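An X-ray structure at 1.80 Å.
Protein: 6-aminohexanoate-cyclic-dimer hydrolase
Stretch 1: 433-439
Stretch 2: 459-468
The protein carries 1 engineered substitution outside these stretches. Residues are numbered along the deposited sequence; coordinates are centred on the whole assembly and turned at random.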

# COMPACT_ATOMS: atom_id res chain seq x y z
N GLN A 433 -1.09 -12.38 6.27
CA GLN A 433 0.34 -12.45 6.51
C GLN A 433 1.08 -11.20 6.09
O GLN A 433 0.70 -10.53 5.13
N PRO A 434 2.17 -10.86 6.80
CA PRO A 434 2.95 -9.67 6.47
C PRO A 434 3.66 -9.91 5.13
O PRO A 434 4.24 -10.97 4.90
N ALA A 435 3.60 -8.91 4.25
CA ALA A 435 4.21 -9.05 2.93
C ALA A 435 4.79 -7.71 2.52
O ALA A 435 4.12 -6.68 2.58
N ILE A 436 6.03 -7.74 2.07
CA ILE A 436 6.70 -6.51 1.68
C ILE A 436 7.20 -6.55 0.24
O ILE A 436 7.62 -7.60 -0.25
N SER A 437 7.12 -5.42 -0.44
CA SER A 437 7.62 -5.33 -1.81
C SER A 437 8.91 -4.51 -1.74
O SER A 437 8.90 -3.41 -1.20
N LEU A 438 10.00 -5.05 -2.28
CA LEU A 438 11.29 -4.38 -2.29
C LEU A 438 11.61 -4.01 -3.74
O LEU A 438 11.44 -4.83 -4.64
N PRO A 439 12.09 -2.78 -3.98
CA PRO A 439 12.43 -2.30 -5.33
C PRO A 439 13.76 -2.84 -5.85
O PRO A 439 14.70 -2.08 -6.12
N ARG A 459 5.11 -12.29 11.80
CA ARG A 459 6.57 -12.30 11.79
C ARG A 459 7.27 -11.19 10.99
O ARG A 459 8.18 -11.48 10.19
N GLU A 460 6.87 -9.95 11.21
CA GLU A 460 7.52 -8.83 10.54
C GLU A 460 8.99 -8.78 10.95
O GLU A 460 9.83 -8.29 10.20
N ASP A 461 9.29 -9.28 12.14
CA ASP A 461 10.68 -9.27 12.60
C ASP A 461 11.58 -10.03 11.62
O ASP A 461 12.62 -9.52 11.21
N LEU A 462 11.18 -11.25 11.24
CA LEU A 462 11.96 -12.05 10.30
C LEU A 462 11.93 -11.39 8.93
O LEU A 462 12.95 -11.32 8.23
N LEU A 463 10.76 -10.91 8.55
CA LEU A 463 10.60 -10.28 7.25
C LEU A 463 11.53 -9.08 7.07
O LEU A 463 12.21 -8.98 6.05
N LEU A 464 11.57 -8.19 8.05
CA LEU A 464 12.42 -7.00 7.96
C LEU A 464 13.88 -7.38 8.03
O LEU A 464 14.74 -6.68 7.50
N GLN A 465 14.18 -8.48 8.71
CA GLN A 465 15.55 -8.95 8.81
C GLN A 465 16.06 -9.40 7.45
O GLN A 465 17.15 -9.02 7.02
N VAL A 466 15.27 -10.21 6.75
CA VAL A 466 15.67 -10.69 5.43
C VAL A 466 15.61 -9.56 4.41
O VAL A 466 16.40 -9.52 3.47
N ALA A 467 14.67 -8.64 4.59
CA ALA A 467 14.56 -7.52 3.67
C ALA A 467 15.85 -6.71 3.78
O ALA A 467 16.38 -6.21 2.79
N ALA A 468 16.35 -6.57 5.01
CA ALA A 468 17.58 -5.82 5.23
C ALA A 468 18.76 -6.49 4.53
O ALA A 468 19.62 -5.81 3.98

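No hydrogen bond crosses between these two stretches, although a strand and a helix run side by side with their N-to-C directions only 13° apart; the 341 Å² they bury together is held by apolar packing. The example illustrates a general rule of α/β architecture: a strand offers every second side chain to a helix, and the helix answers with residues spaced three or four apart.

On the strand side, Pro434, Ile436 and Leu438 point toward the helix, whereas the CA-to-CB bond of Ala435 points away and Ser437 lies out of reach, its hydroxyl satisfied elsewhere in the structure. On the helix, Leu463 and Ala467, one turn apart, face the strand. Leu463, with chi1 t and chi2 p, is the hub. Its CD2 lies 4.0 Å from CB of Pro434, and its CD1 lies 3.8 Å from CG2 of Ile436, so Leu463 spans two successive inward residues of the strand, its CD2 packing against Pro434 and, 4.0 Å from CG2 of Ile436, against that residue as well. Ile436 is extended, t at both chi angles, which carries its CD1 to 4.4 Å from CD2 of Leu464. That leucine leaves the backbone pointing away, yet its mt rotamer brings its end back to the contact.

Farther along, the short side chain of Ala467 accompanies a close backbone approach, its CA lying 7.5 Å from CA of Leu438. Leu438, also mt, rests its CD1 4.0 Å from CB of Ala467.

At the helix start, the ring of Pro434, with C-gamma endo pucker, places CB 3.7 Å from CD of Glu460, whose carboxylate oxygens find hydrogen bonds elsewhere. Arg459, at the N-cap position, directs its end away from the strand and pairs with Asp461: NE of Arg459 donates to OD1 of Asp461 at 2.9 Å and NH2 to OD2 at 2.8 Å, a two-pronged salt bridge within the helical stretch. Charge pairing thus stays outside the apolar seam.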

# COMPACT_ATOMS: atom_id res chain seq x y z
CB GLN A 433 0.94 -13.65 5.79
CG GLN A 433 0.46 -14.97 6.31
CD GLN A 433 0.69 -16.09 5.32
OE1 GLN A 433 0.08 -16.11 4.25
NE2 GLN A 433 1.56 -17.02 5.67
CB PRO A 434 3.92 -9.55 7.65
CG PRO A 434 4.15 -10.99 8.03
CD PRO A 434 2.77 -11.60 7.93
CB ALA A 435 3.16 -9.50 1.91
CB ILE A 436 7.89 -6.23 2.65
CG1 ILE A 436 8.43 -4.81 2.45
CG2 ILE A 436 9.00 -7.25 2.41
CD1 ILE A 436 9.39 -4.39 3.55
CB SER A 437 6.62 -4.62 -2.73
OG SER A 437 7.12 -4.57 -4.05
CB LEU A 438 12.38 -5.31 -1.75
CG LEU A 438 12.14 -5.84 -0.33
CD1 LEU A 438 13.29 -6.78 0.07
CD2 LEU A 438 12.04 -4.68 0.64
CB PRO A 439 12.45 -0.79 -5.16
CG PRO A 439 12.97 -0.63 -3.77
CD PRO A 439 12.25 -1.70 -2.99
CB ARG A 459 7.08 -13.66 11.32
CG ARG A 459 6.64 -14.84 12.18
CD ARG A 459 6.91 -14.58 13.65
NE ARG A 459 8.32 -14.31 13.94
CZ ARG A 459 9.26 -15.24 14.05
NH1 ARG A 459 8.95 -16.52 13.89
NH2 ARG A 459 10.51 -14.89 14.33
CB GLU A 460 6.85 -7.50 10.91
CG GLU A 460 5.57 -7.21 10.14
CD GLU A 460 4.33 -7.70 10.85
OE1 GLU A 460 4.34 -8.83 11.37
OE2 GLU A 460 3.34 -6.94 10.89
CB ASP A 461 10.78 -9.85 14.02
CG ASP A 461 10.28 -11.28 14.11
OD1 ASP A 461 9.16 -11.56 13.65
OD2 ASP A 461 11.02 -12.13 14.66
CB LEU A 462 11.39 -13.46 10.18
CG LEU A 462 11.51 -14.41 11.37
CD1 LEU A 462 10.89 -15.75 10.99
CD2 LEU A 462 12.98 -14.58 11.74
CB LEU A 463 9.15 -9.83 7.06
CG LEU A 463 8.78 -9.25 5.70
CD1 LEU A 463 8.98 -10.31 4.61
CD2 LEU A 463 7.34 -8.78 5.73
CB LEU A 464 12.07 -6.01 9.07
CG LEU A 464 10.67 -5.40 9.00
CD1 LEU A 464 10.40 -4.55 10.23
CD2 LEU A 464 10.55 -4.56 7.74
CB GLN A 465 15.64 -10.08 9.84
CG GLN A 465 15.69 -9.57 11.26
CD GLN A 465 15.32 -10.63 12.27
OE1 GLN A 465 15.33 -11.82 11.97
NE2 GLN A 465 14.98 -10.20 13.48
CB VAL A 466 14.79 -11.87 4.96
CG1 VAL A 466 15.19 -12.28 3.55
CG2 VAL A 466 14.98 -13.05 5.90
CB ALA A 467 13.35 -6.66 4.02
CB ALA A 468 17.86 -5.70 6.73